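Long-range contacts in staphylococcal nuclease domain-containing protein 1 (Drosophila melanogaster, PDB 2WAC), which cleaves DNA and RNA as an endonuclease, works with the RNA-induced silencing complex, and binds peptides carrying symmetrically dimethylated arginine through its Tudor domain: residues E151-T162 with R187-L195; T10-Q21 with Y112-L123. All blocks are in the same frame, centred on the assembly; numbering follows the deposited sequence.

Contact 1 of 2, residues E151-T162 with R187-L195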
loop_
_atom_site.group_PDB
_atom_site.type_symbol
_atom_site.label_atom_id
_atom_site.label_comp_id
_atom_site.label_asym_id
_atom_site.label_seq_id
_atom_site.Cartn_x
_atom_site.Cartn_y
_atom_site.Cartn_z
ATOM N N GLU A 151 7.208 7.990 10.331
ATOM C CA GLU A 151 8.064 9.169 10.504
ATOM C C GLU A 151 7.266 10.438 10.788
ATOM O O GLU A 151 7.715 11.308 11.536
ATOM C CB GLU A 151 8.949 9.381 9.271
ATOM C CG GLU A 151 9.824 8.184 8.888
ATOM C CD GLU A 151 10.943 7.898 9.882
ATOM O OE1 GLU A 151 11.286 8.784 10.693
ATOM O OE2 GLU A 151 11.488 6.776 9.847
ATOM N N LEU A 152 6.089 10.539 10.175
ATOM C CA LEU A 152 5.211 11.688 10.360
ATOM C C LEU A 152 3.759 11.301 10.142
ATOM O O LEU A 152 3.416 10.694 9.126
ATOM C CB LEU A 152 5.585 12.831 9.405
ATOM C CG LEU A 152 4.919 14.194 9.646
ATOM C CD1 LEU A 152 5.516 14.893 10.864
ATOM C CD2 LEU A 152 5.044 15.078 8.420
ATOM N N LYS A 153 2.915 11.657 11.106
ATOM C CA LYS A 153 1.469 11.543 10.949
ATOM C C LYS A 153 0.964 12.692 10.082
ATOM O O LYS A 153 1.351 13.845 10.282
ATOM C CB LYS A 153 0.767 11.578 12.309
ATOM C CG LYS A 153 1.108 10.425 13.237
ATOM C CD LYS A 153 0.551 10.678 14.631
ATOM C CE LYS A 153 0.965 9.591 15.613
ATOM N NZ LYS A 153 0.281 8.295 15.333
ATOM N N VAL A 154 0.113 12.363 9.115
ATOM C CA VAL A 154 -0.498 13.355 8.234
ATOM C C VAL A 154 -2.010 13.249 8.362
ATOM O O VAL A 154 -2.578 12.168 8.205
ATOM C CB VAL A 154 -0.089 13.151 6.749
ATOM C CG1 VAL A 154 -0.642 14.279 5.880
ATOM C CG2 VAL A 154 1.425 13.071 6.605
ATOM N N THR A 155 -2.659 14.372 8.653
ATOM C CA THR A 155 -4.111 14.399 8.799
ATOM C C THR A 155 -4.801 14.245 7.441
ATOM O O THR A 155 -4.546 15.017 6.513
ATOM C CB THR A 155 -4.585 15.686 9.509
ATOM O OG1 THR A 155 -3.849 15.859 10.727
ATOM C CG2 THR A 155 -6.076 15.617 9.829
ATOM N N GLY A 156 -5.651 13.226 7.331
ATOM C CA GLY A 156 -6.495 13.034 6.152
ATOM C C GLY A 156 -5.872 12.311 4.971
ATOM O O GLY A 156 -6.513 12.162 3.928
ATOM N N SER A 157 -4.624 11.870 5.121
ATOM C CA SER A 157 -3.945 11.088 4.085
ATOM C C SER A 157 -2.923 10.123 4.707
ATOM O O SER A 157 -2.662 10.206 5.908
ATOM C CB SER A 157 -3.304 12.011 3.038
ATOM O OG SER A 157 -2.348 12.868 3.618
ATOM N N PRO A 158 -2.360 9.192 3.905
ATOM C CA PRO A 158 -1.401 8.214 4.438
ATOM C C PRO A 158 -0.199 8.833 5.162
ATOM O O PRO A 158 0.397 9.793 4.672
ATOM C CB PRO A 158 -0.938 7.463 3.184
ATOM C CG PRO A 158 -2.063 7.599 2.233
ATOM C CD PRO A 158 -2.613 8.971 2.467
ATOM N N ASN A 159 0.134 8.283 6.329
ATOM C CA ASN A 159 1.288 8.738 7.109
ATOM C C ASN A 159 2.610 8.403 6.419
ATOM O O ASN A 159 2.695 7.423 5.676
ATOM C CB ASN A 159 1.260 8.130 8.519
ATOM C CG ASN A 159 0.047 8.570 9.332
ATOM O OD1 ASN A 159 -0.555 9.610 9.065
ATOM N ND2 ASN A 159 -0.306 7.778 10.337
ATOM N N LEU A 160 3.629 9.227 6.658
ATOM C CA LEU A 160 4.975 8.986 6.124
ATOM C C LEU A 160 5.664 7.860 6.892
ATOM O O LEU A 160 5.697 7.875 8.123
ATOM C CB LEU A 160 5.825 10.265 6.193
ATOM C CG LEU A 160 5.829 11.268 5.031
ATOM C CD1 LEU A 160 4.435 11.777 4.673
ATOM C CD2 LEU A 160 6.755 12.439 5.352
ATOM N N ALA A 161 6.207 6.888 6.160
ATOM C CA ALA A 161 6.869 5.741 6.774
ATOM C C ALA A 161 8.143 5.332 6.040
ATOM O O ALA A 161 8.204 5.385 4.811
ATOM C CB ALA A 161 5.906 4.558 6.862
ATOM N N THR A 162 9.157 4.929 6.802
ATOM C CA THR A 162 10.325 4.275 6.218
ATOM C C THR A 162 10.160 2.760 6.293
ATOM O O THR A 162 9.433 2.246 7.146
ATOM C CB THR A 162 11.655 4.682 6.905
ATOM O OG1 THR A 162 11.556 4.479 8.321
ATOM C CG2 THR A 162 11.994 6.143 6.611
ATOM N N ARG A 187 11.655 19.018 2.958
ATOM C CA ARG A 187 10.566 19.601 3.753
ATOM C C ARG A 187 11.039 20.053 5.139
ATOM O O ARG A 187 12.120 19.667 5.592
ATOM C CB ARG A 187 9.354 18.663 3.840
ATOM C CG ARG A 187 9.629 17.270 4.393
ATOM C CD ARG A 187 8.450 16.346 4.120
ATOM N NE ARG A 187 7.227 16.791 4.791
ATOM C CZ ARG A 187 5.998 16.387 4.477
ATOM N NH1 ARG A 187 5.803 15.523 3.488
ATOM N NH2 ARG A 187 4.956 16.854 5.152
ATOM N N GLY A 188 10.214 20.858 5.809
ATOM C CA GLY A 188 10.659 21.646 6.958
ATOM C C GLY A 188 10.453 21.144 8.379
ATOM O O GLY A 188 10.986 21.745 9.311
ATOM N N GLU A 189 9.687 20.069 8.569
ATOM C CA GLU A 189 9.497 19.521 9.919
ATOM C C GLU A 189 10.855 19.267 10.572
ATOM O O GLU A 189 11.661 18.490 10.056
ATOM C CB GLU A 189 8.672 18.229 9.903
ATOM C CG GLU A 189 7.186 18.417 9.604
ATOM C CD GLU A 189 6.865 18.373 8.119
ATOM O OE1 GLU A 189 7.802 18.312 7.293
ATOM O OE2 GLU A 189 5.666 18.395 7.772
ATOM N N ARG A 190 11.106 19.941 11.692
ATOM C CA ARG A 190 12.378 19.819 12.410
ATOM C C ARG A 190 12.680 18.370 12.814
ATOM O O ARG A 190 13.820 17.922 12.687
ATOM C CB ARG A 190 12.434 20.810 13.594
ATOM C CG ARG A 190 13.342 20.467 14.795
ATOM C CD ARG A 190 14.846 20.305 14.497
ATOM N NE ARG A 190 15.487 21.439 13.832
ATOM C CZ ARG A 190 16.777 21.754 13.952
ATOM N NH1 ARG A 190 17.265 22.797 13.293
ATOM N NH2 ARG A 190 17.583 21.043 14.735
ATOM N N LYS A 191 11.661 17.634 13.258
ATOM C CA LYS A 191 11.826 16.212 13.599
ATOM C C LYS A 191 12.261 15.346 12.402
ATOM O O LYS A 191 12.761 14.235 12.583
ATOM C CB LYS A 191 10.559 15.644 14.262
ATOM C CG LYS A 191 9.343 15.503 13.343
ATOM C CD LYS A 191 8.129 14.938 14.081
ATOM C CE LYS A 191 8.169 13.418 14.172
ATOM N NZ LYS A 191 6.969 12.866 14.869
ATOM N N LEU A 192 12.080 15.868 11.190
ATOM C CA LEU A 192 12.496 15.172 9.971
ATOM C C LEU A 192 13.827 15.667 9.388
ATOM O O LEU A 192 14.271 15.172 8.350
ATOM C CB LEU A 192 11.392 15.253 8.908
ATOM C CG LEU A 192 10.063 14.543 9.196
ATOM C CD1 LEU A 192 9.086 14.780 8.056
ATOM C CD2 LEU A 192 10.260 13.047 9.429
ATOM N N LYS A 193 14.465 16.622 10.065
ATOM C CA LYS A 193 15.674 17.282 9.553
ATOM C C LYS A 193 16.832 16.320 9.264
ATOM O O LYS A 193 17.439 16.379 8.193
ATOM C CB LYS A 193 16.128 18.383 10.516
ATOM C CG LYS A 193 17.346 19.164 10.056
ATOM C CD LYS A 193 17.944 19.946 11.212
ATOM C CE LYS A 193 19.143 20.756 10.773
ATOM N NZ LYS A 193 20.282 19.888 10.361
ATOM N N GLU A 194 17.132 15.449 10.223
ATOM C CA GLU A 194 18.219 14.481 10.094
ATOM C C GLU A 194 18.001 13.576 8.884
ATOM O O GLU A 194 18.911 13.387 8.075
ATOM C CB GLU A 194 18.346 13.655 11.376
ATOM C CG GLU A 194 19.446 12.605 11.355
ATOM C CD GLU A 194 19.707 12.012 12.727
ATOM O OE1 GLU A 194 19.918 12.788 13.685
ATOM O OE2 GLU A 194 19.709 10.767 12.845
ATOM N N LEU A 195 16.787 13.038 8.765
ATOM C CA LEU A 195 16.408 12.173 7.649
ATOM C C LEU A 195 16.399 12.918 6.309
ATOM O O LEU A 195 16.838 12.370 5.295
ATOM C CB LEU A 195 15.050 11.508 7.915
ATOM C CG LEU A 195 14.712 10.192 7.204
ATOM C CD1 LEU A 195 15.604 9.043 7.670
ATOM C CD2 LEU A 195 13.246 9.835 7.410
HETATM O O HOH W 1 4.165 12.863 13.885
#
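L152 pushes its two methyl groups against the 187-189 loop and the 3-10 segment 190-192 that leads into helix 193-208, where a leucine can meet both apolar carbons and the flanks of charged groups. Its CG lies anti to the backbone N (chi1 -169°), which brings CD2 to 3.4 Å from E189 OE2 and 4.1 Å from L192 CD1, while CD1 meets the aliphatic CD of K191. L160, its partner in the hairpin, lays CD2 over one face of the R187 guanidinium, 3.7 Å from NH1. E189 fixes the turn of that guanidinium, which grips it side-on: NE bonds to OE1 at 3.0 Å and NH2 to OE2, both carboxylate oxygens being met on their syn sides. L152 CD2 comes near NH2 as well, obliquely to the guanidinium.

The strands are joined by the V154-S157 type II turn, with G156 at a positive phi, and E151 and L152 both face L160 in a classic beta bulge. This hairpin supplies two strands of the closed sheet of the SN-like part, the OB-fold barrel of staphylococcal nuclease domains, and the 193-208 helix begins against it. From within the bulge, the bend of E151 at chi2 (-69°) lays its carboxylate against L195, CD being 3.9 Å from L195 CD2, and the two side chains cross at about a right angle. OE2 accepts from T162 OG1 at 2.8 Å on its anti lone pair and from N149 ND2 as well, two bonds that steady the carboxylate beside a leucine. T162 also turns its methyl CG2 tip to tip against L195 CD2. On the solvent side, K191 carries its ammonium to a water that also accepts from K153 N, bridging the two segments.

Contact 2 of 2, residues T10-Q21 with Y112-L123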
loop_
_atom_site.group_PDB
_atom_site.type_symbol
_atom_site.label_atom_id
_atom_site.label_comp_id
_atom_site.label_asym_id
_atom_site.label_seq_id
_atom_site.Cartn_x
_atom_site.Cartn_y
_atom_site.Cartn_z
ATOM N N THR A 10 1.908 -5.465 0.846
ATOM C CA THR A 10 0.952 -6.231 0.043
ATOM C C THR A 10 0.523 -5.552 -1.260
ATOM O O THR A 10 0.084 -6.226 -2.199
ATOM C CB THR A 10 -0.295 -6.635 0.871
ATOM O OG1 THR A 10 -0.887 -5.473 1.464
ATOM C CG2 THR A 10 0.093 -7.617 1.967
ATOM N N GLU A 11 0.653 -4.227 -1.318
ATOM C CA GLU A 11 0.284 -3.459 -2.509
ATOM C C GLU A 11 1.125 -2.194 -2.638
ATOM O O GLU A 11 1.364 -1.497 -1.651
ATOM C CB GLU A 11 -1.214 -3.101 -2.479
ATOM C CG GLU A 11 -1.739 -2.336 -3.709
ATOM C CD GLU A 11 -1.888 -3.200 -4.957
ATOM O OE1 GLU A 11 -1.777 -4.439 -4.867
ATOM O OE2 GLU A 11 -2.128 -2.629 -6.042
ATOM N N ILE A 12 1.577 -1.912 -3.859
ATOM C CA ILE A 12 2.284 -0.665 -4.159
ATOM C C ILE A 12 1.552 0.082 -5.274
ATOM O O ILE A 12 1.171 -0.513 -6.282
ATOM C CB ILE A 12 3.770 -0.916 -4.538
ATOM C CG1 ILE A 12 4.500 -1.616 -3.387
ATOM C CG2 ILE A 12 4.480 0.398 -4.883
ATOM C CD1 ILE A 12 5.641 -2.503 -3.824
ATOM N N THR A 13 1.352 1.383 -5.074
ATOM C CA THR A 13 0.660 2.225 -6.052
ATOM C C THR A 13 1.659 2.981 -6.927
ATOM O O THR A 13 2.869 2.939 -6.681
ATOM C CB THR A 13 -0.296 3.238 -5.371
ATOM O OG1 THR A 13 0.467 4.284 -4.758
ATOM C CG2 THR A 13 -1.170 2.550 -4.322
ATOM N N GLU A 14 1.140 3.684 -7.933
ATOM C CA GLU A 14 1.961 4.408 -8.909
ATOM C C GLU A 14 2.614 5.697 -8.382
ATOM O O GLU A 14 3.430 6.305 -9.075
ATOM C CB GLU A 14 1.155 4.691 -10.187
ATOM C CG GLU A 14 -0.168 5.429 -9.966
ATOM C CD GLU A 14 -1.048 5.474 -11.210
ATOM O OE1 GLU A 14 -0.510 5.601 -12.331
ATOM O OE2 GLU A 14 -2.287 5.390 -11.061
ATOM N N THR A 15 2.257 6.100 -7.162
ATOM C CA THR A 15 2.822 7.301 -6.537
ATOM C C THR A 15 3.748 6.950 -5.368
ATOM O O THR A 15 4.108 7.815 -4.560
ATOM C CB THR A 15 1.716 8.261 -6.046
ATOM O OG1 THR A 15 0.894 7.594 -5.081
ATOM C CG2 THR A 15 0.852 8.737 -7.211
ATOM N N LEU A 16 4.129 5.676 -5.300
ATOM C CA LEU A 16 4.969 5.130 -4.227
ATOM C C LEU A 16 4.350 5.208 -2.828
ATOM O O LEU A 16 5.059 5.322 -1.828
ATOM C CB LEU A 16 6.390 5.716 -4.257
ATOM C CG LEU A 16 7.331 5.204 -5.355
ATOM C CD1 LEU A 16 8.625 5.984 -5.349
ATOM C CD2 LEU A 16 7.621 3.718 -5.206
ATOM N N THR A 17 3.023 5.163 -2.769
ATOM C CA THR A 17 2.358 4.794 -1.529
ATOM C C THR A 17 2.295 3.269 -1.531
ATOM O O THR A 17 2.440 2.636 -2.583
ATOM C CB THR A 17 0.946 5.428 -1.360
ATOM O OG1 THR A 17 0.028 4.861 -2.302
ATOM C CG2 THR A 17 0.999 6.947 -1.532
ATOM N N PHE A 18 2.118 2.677 -0.357
ATOM C CA PHE A 18 2.062 1.225 -0.247
ATOM C C PHE A 18 1.127 0.808 0.876
ATOM O O PHE A 18 0.910 1.563 1.824
ATOM C CB PHE A 18 3.467 0.630 -0.037
ATOM C CG PHE A 18 4.147 1.099 1.224
ATOM C CD1 PHE A 18 4.919 2.259 1.225
ATOM C CD2 PHE A 18 4.015 0.381 2.411
ATOM C CE1 PHE A 18 5.544 2.701 2.391
ATOM C CE2 PHE A 18 4.631 0.816 3.581
ATOM C CZ PHE A 18 5.400 1.977 3.571
ATOM N N PHE A 19 0.572 -0.394 0.753
ATOM C CA PHE A 19 -0.226 -0.988 1.814
ATOM C C PHE A 19 0.580 -2.072 2.509
ATOM O O PHE A 19 1.255 -2.874 1.856
ATOM C CB PHE A 19 -1.523 -1.581 1.256
ATOM C CG PHE A 19 -2.539 -0.553 0.847
ATOM C CD1 PHE A 19 -2.395 0.159 -0.340
ATOM C CD2 PHE A 19 -3.657 -0.313 1.639
ATOM C CE1 PHE A 19 -3.342 1.106 -0.726
ATOM C CE2 PHE A 19 -4.605 0.629 1.265
ATOM C CZ PHE A 19 -4.447 1.341 0.079
ATOM N N ALA A 20 0.502 -2.092 3.835
ATOM C CA ALA A 20 1.213 -3.083 4.630
ATOM C C ALA A 20 0.287 -3.781 5.623
ATOM O O ALA A 20 -0.596 -3.152 6.208
ATOM C CB ALA A 20 2.386 -2.436 5.358
ATOM N N GLN A 21 0.495 -5.086 5.791
ATOM C CA GLN A 21 -0.175 -5.867 6.827
ATOM C C GLN A 21 0.771 -6.067 8.003
ATOM O O GLN A 21 1.973 -6.240 7.811
ATOM C CB GLN A 21 -0.584 -7.244 6.296
ATOM C CG GLN A 21 -1.707 -7.249 5.269
ATOM C CD GLN A 21 -1.865 -8.602 4.581
ATOM O OE1 GLN A 21 -0.996 -9.471 4.679
ATOM N NE2 GLN A 21 -2.970 -8.776 3.866
ATOM N N TYR A 112 -7.211 -4.906 7.632
ATOM C CA TYR A 112 -5.937 -5.583 7.905
ATOM C C TYR A 112 -4.747 -5.047 7.102
ATOM O O TYR A 112 -3.609 -5.465 7.318
ATOM C CB TYR A 112 -6.079 -7.109 7.783
ATOM C CG TYR A 112 -6.763 -7.713 8.988
ATOM C CD1 TYR A 112 -6.099 -7.804 10.213
ATOM C CD2 TYR A 112 -8.078 -8.168 8.915
ATOM C CE1 TYR A 112 -6.724 -8.342 11.330
ATOM C CE2 TYR A 112 -8.713 -8.711 10.029
ATOM C CZ TYR A 112 -8.029 -8.795 11.231
ATOM O OH TYR A 112 -8.648 -9.328 12.337
ATOM N N ALA A 113 -5.017 -4.108 6.197
ATOM C CA ALA A 113 -3.965 -3.389 5.482
ATOM C C ALA A 113 -4.087 -1.882 5.705
ATOM O O ALA A 113 -5.194 -1.342 5.779
ATOM C CB ALA A 113 -4.003 -3.719 3.994
ATOM N N THR A 114 -2.940 -1.213 5.812
ATOM C CA THR A 114 -2.882 0.230 6.051
ATOM C C THR A 114 -1.994 0.890 5.003
ATOM O O THR A 114 -0.899 0.401 4.718
ATOM C CB THR A 114 -2.340 0.541 7.470
ATOM O OG1 THR A 114 -3.089 -0.198 8.441
ATOM C CG2 THR A 114 -2.437 2.036 7.788
ATOM N N GLU A 115 -2.470 1.996 4.433
ATOM C CA GLU A 115 -1.703 2.745 3.439
ATOM C C GLU A 115 -0.715 3.724 4.076
ATOM O O GLU A 115 -1.036 4.397 5.056
ATOM C CB GLU A 115 -2.634 3.489 2.477
ATOM C CG GLU A 115 -1.934 4.008 1.224
ATOM C CD GLU A 115 -2.880 4.655 0.225
ATOM O OE1 GLU A 115 -4.074 4.853 0.547
ATOM O OE2 GLU A 115 -2.417 4.971 -0.890
ATOM N N TYR A 116 0.485 3.789 3.499
ATOM C CA TYR A 116 1.525 4.726 3.920
ATOM C C TYR A 116 2.152 5.391 2.707
ATOM O O TYR A 116 2.121 4.837 1.609
ATOM C CB TYR A 116 2.631 4.004 4.694
ATOM C CG TYR A 116 2.162 3.272 5.924
ATOM C CD1 TYR A 116 2.075 3.924 7.153
ATOM C CD2 TYR A 116 1.807 1.922 5.862
ATOM C CE1 TYR A 116 1.643 3.255 8.289
ATOM C CE2 TYR A 116 1.370 1.243 6.996
ATOM C CZ TYR A 116 1.296 1.917 8.205
ATOM O OH TYR A 116 0.869 1.257 9.335
ATOM N N ALA A 117 2.732 6.569 2.912
ATOM C CA ALA A 117 3.579 7.194 1.903
ATOM C C ALA A 117 5.029 6.836 2.207
ATOM O O ALA A 117 5.457 6.924 3.361
ATOM C CB ALA A 117 3.389 8.704 1.910
ATOM N N LEU A 118 5.781 6.419 1.188
ATOM C CA LEU A 118 7.210 6.155 1.367
ATOM C C LEU A 118 7.908 7.477 1.668
ATOM O O LEU A 118 7.895 8.400 0.849
ATOM C CB LEU A 118 7.820 5.465 0.139
ATOM C CG LEU A 118 9.242 4.893 0.264
ATOM C CD1 LEU A 118 9.317 3.758 1.283
ATOM C CD2 LEU A 118 9.749 4.423 -1.092
ATOM N N ALA A 119 8.497 7.560 2.858
ATOM C CA ALA A 119 8.988 8.824 3.408
ATOM C C ALA A 119 10.045 9.512 2.547
ATOM O O ALA A 119 11.052 8.904 2.182
ATOM C CB ALA A 119 9.505 8.622 4.829
ATOM N N LEU A 120 9.777 10.778 2.219
ATOM C CA LEU A 120 10.743 11.692 1.584
ATOM C C LEU A 120 11.200 11.316 0.167
ATOM O O LEU A 120 12.230 11.802 -0.306
ATOM C CB LEU A 120 11.964 11.922 2.493
ATOM C CG LEU A 120 11.784 12.302 3.969
ATOM C CD1 LEU A 120 13.144 12.399 4.634
ATOM C CD2 LEU A 120 11.015 13.610 4.141
ATOM N N VAL A 121 10.429 10.471 -0.507
ATOM C CA VAL A 121 10.758 10.024 -1.860
ATOM C C VAL A 121 9.845 10.703 -2.883
ATOM O O VAL A 121 8.621 10.701 -2.729
ATOM C CB VAL A 121 10.671 8.474 -1.975
ATOM C CG1 VAL A 121 10.583 8.024 -3.423
ATOM C CG2 VAL A 121 11.862 7.816 -1.287
ATOM N N ALA A 122 10.450 11.298 -3.909
ATOM C CA ALA A 122 9.704 11.861 -5.031
ATOM C C ALA A 122 10.071 11.120 -6.311
ATOM O O ALA A 122 11.250 10.870 -6.569
ATOM C CB ALA A 122 9.987 13.353 -5.173
ATOM N N LEU A 123 9.061 10.762 -7.103
ATOM C CA LEU A 123 9.287 10.107 -8.394
ATOM C C LEU A 123 10.029 11.031 -9.363
ATOM O O LEU A 123 9.859 12.250 -9.303
ATOM C CB LEU A 123 7.965 9.649 -9.017
ATOM C CG LEU A 123 7.324 8.332 -8.566
ATOM C CD1 LEU A 123 5.984 8.181 -9.252
ATOM C CD2 LEU A 123 8.212 7.123 -8.862
HETATM O O HOH W 2 -1.270 -2.539 8.728
#
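Strands 17-21 and 113-118 run antiparallel, their axes 4.4 Å apart at closest approach and their directions 149° apart. F18 and Y116 form a hydrogen-bonded pair, F18 N reaching Y116 O at 2.9 Å and Y116 N returning to F18 O at 2.8 Å; A20 and T114 repeat the pattern. T17 with A117 and F19 with E115 are non-hydrogen-bonded pairs, and L118 N extends the ladder to L16 O. In the hairpin that 17-22 makes with 5-12, T10 and E11 both face F19, a classic beta bulge. The pairing joins distant parts of the sequence in the OB-fold sheet of the SN-like part, the Tudor strands lying between them in the chain.

On the face bearing T17, F19 and E115, the glutamate runs extended across the phenylalanine. Its CB sits over the F19 ring, 3.8 Å from the centroid, in a CH-pi contact, and the carboxylate is nearly parallel to the ring plane. OE2 then takes the T17 hydroxyl at 2.8 Å on its anti lone pair, giving this oxygen a partner beside the ring. On the other face F18 puts CG between its backbone N and carbonyl carbon (chi1 61°), which swings the ring under Y116 CB; the two aromatic planes are inclined at 31°. A20 is small enough to sit beside Y116 CE2. Beyond the strands L16 CD1 presses on V121 CG1 at 3.4 Å, a tight fit, and also meets L123 CD2.

Helix 127-141 packs on L16 and L118 through F137, strand 145-152 receives F18 and Y116 at L148, and helix 26-42 meets Y112 and Q21.

Overall arrangement
Contact 2 comes first along the chain and closes before contact 1 opens; their centres are 14 Å apart. Both belong to one five-stranded sheet, ordered 5-12, 17-22, 113-118, 159-164, 145-152, in which strand 113-118 of contact 2 lies parallel to strand 159-164 of contact 1. Probable backbone hydrogen bonds join them there, from A117 N to N159 O and from A161 N to A117 O. Sequence from before and after the Tudor core, which contains the dimethylarginine-binding region 62-90, thus builds a single SN-like sheet. Contact 1 brings the 187-195 segment, which starts the C-terminal helix, onto the 145-152/159-164 hairpin, whose strand 145-152 also pairs with 5-12.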